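Local coordinates for manganese-dependent inorganic pyrophosphatase (Methanocaldococcus jannaschii, PDB 2EB0), which hydrolyses inorganic diphosphate to two phosphates at a site that binds two manganese ions per subunit, at residues N9-T12 with D13-A16. Residues are numbered along the deposited sequence; the frame is centred on the assembly and turned at random.
With MN (manganese (II) ion), chain F; MN (manganese (II) ion), chain E.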
loop_
_atom_site.group_PDB
_atom_site.type_symbol
_atom_site.label_atom_id
_atom_site.label_comp_id
_atom_site.label_asym_id
_atom_site.label_seq_id
_atom_site.Cartn_x
_atom_site.Cartn_y
_atom_site.Cartn_z
ATOM N N ASN B 9 -19.546 -0.599 9.562
ATOM C CA ASN B 9 -20.425 -1.699 9.160
ATOM C C ASN B 9 -19.563 -2.957 9.101
ATOM O O ASN B 9 -19.488 -3.635 8.076
ATOM C CB ASN B 9 -21.066 -1.436 7.792
ATOM C CG ASN B 9 -22.007 -0.242 7.810
ATOM O OD1 ASN B 9 -22.658 0.036 8.817
ATOM N ND2 ASN B 9 -22.096 0.458 6.686
ATOM N N PRO B 10 -18.907 -3.285 10.221
ATOM C CA PRO B 10 -18.022 -4.443 10.360
ATOM C C PRO B 10 -18.592 -5.815 10.013
ATOM O O PRO B 10 -19.727 -6.143 10.353
ATOM C CB PRO B 10 -17.595 -4.367 11.822
ATOM C CG PRO B 10 -18.819 -3.810 12.488
ATOM C CD PRO B 10 -19.190 -2.691 11.541
ATOM N N ASP B 11 -17.798 -6.607 9.305
ATOM C CA ASP B 11 -18.201 -7.967 8.988
ATOM C C ASP B 11 -17.303 -8.828 9.866
ATOM O O ASP B 11 -16.475 -8.302 10.619
ATOM C CB ASP B 11 -17.974 -8.299 7.517
ATOM C CG ASP B 11 -16.605 -7.898 7.039
ATOM O OD1 ASP B 11 -15.676 -7.805 7.870
ATOM O OD2 ASP B 11 -16.458 -7.686 5.818
ATOM N N THR B 12 -17.462 -10.140 9.770
ATOM C CA THR B 12 -16.677 -11.054 10.577
ATOM C C THR B 12 -15.174 -10.915 10.391
ATOM O O THR B 12 -14.430 -11.026 11.364
ATOM C CB THR B 12 -17.086 -12.503 10.299
ATOM O OG1 THR B 12 -18.440 -12.685 10.719
ATOM C CG2 THR B 12 -16.179 -13.480 11.052
ATOM N N ASP B 13 -14.726 -10.682 9.158
ATOM C CA ASP B 13 -13.291 -10.540 8.903
ATOM C C ASP B 13 -12.761 -9.360 9.710
ATOM O O ASP B 13 -11.763 -9.484 10.406
ATOM C CB ASP B 13 -13.003 -10.304 7.411
ATOM C CG ASP B 13 -11.517 -10.425 7.073
ATOM O OD1 ASP B 13 -11.086 -9.870 6.046
ATOM O OD2 ASP B 13 -10.767 -11.082 7.822
ATOM N N SER B 14 -13.446 -8.223 9.616
ATOM C CA SER B 14 -13.065 -7.015 10.340
ATOM C C SER B 14 -12.989 -7.211 11.857
ATOM O O SER B 14 -12.093 -6.678 12.510
ATOM C CB SER B 14 -14.060 -5.887 10.043
ATOM O OG SER B 14 -13.590 -5.042 9.006
ATOM N N ILE B 15 -13.939 -7.962 12.409
ATOM C CA ILE B 15 -13.998 -8.206 13.847
ATOM C C ILE B 15 -12.924 -9.187 14.293
ATOM O O ILE B 15 -12.139 -8.876 15.184
ATOM C CB ILE B 15 -15.400 -8.727 14.251
ATOM C CG1 ILE B 15 -16.446 -7.638 13.979
ATOM C CG2 ILE B 15 -15.426 -9.147 15.715
ATOM C CD1 ILE B 15 -16.261 -6.377 14.809
ATOM N N ALA B 16 -12.891 -10.359 13.666
ATOM C CA ALA B 16 -11.906 -11.387 13.985
ATOM C C ALA B 16 -10.475 -10.882 13.797
ATOM O O ALA B 16 -9.627 -11.068 14.666
ATOM C CB ALA B 16 -12.140 -12.619 13.114
HETATM MN MN MN F . -14.524 -6.534 5.593
HETATM MN MN MN E . -12.196 -8.776 4.573
#
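Pro10 lays CB of its ring against CD1 of Ile15, 3.8 Å away, an apolar touch beside the N-terminal end of helix 12-25. Asp11 follows as N-cap. Its CG stands between its own backbone N and carbonyl carbon (chi1 48°), which turns the carboxylate toward Ser14 N: OD1 accepts from Ser14 N at 2.9 Å, nearly straight at 169°, while OD2 binds one manganese at 2.3 Å. One carboxylate thus caps the helix and holds a metal, and the two bonds together restrain its rotation. Asp11 O takes Ile15 N at 3.1 Å, and Thr12 O takes Ala16 N at 2.8 Å, the first i to i+4 bonds of the helix. Thr12 OG1 hydrogen-bonds Glu38 and Thr39. One residue on, Asp13 OD1 binds the second manganese at 2.1 Å and also accepts from Thr109 N. The Asp-X-Asp spacing, consistent with the metal-binding motif of DHH-family phosphoesterases, gives each ion one aspartate; His7 and Asp66 complete the protein ligands of the first, Asp66, His88 and Asp147 those of the second. Ser14 OG hydrogen-bonds Asp66, the ligand shared by both. The turn joins parallel-sheet strand 2-5 to helix 12-25, with helix 134-148 touching Asp11, Thr12, Asp13 and Ala16, and helix 37-45 packing on Ile15.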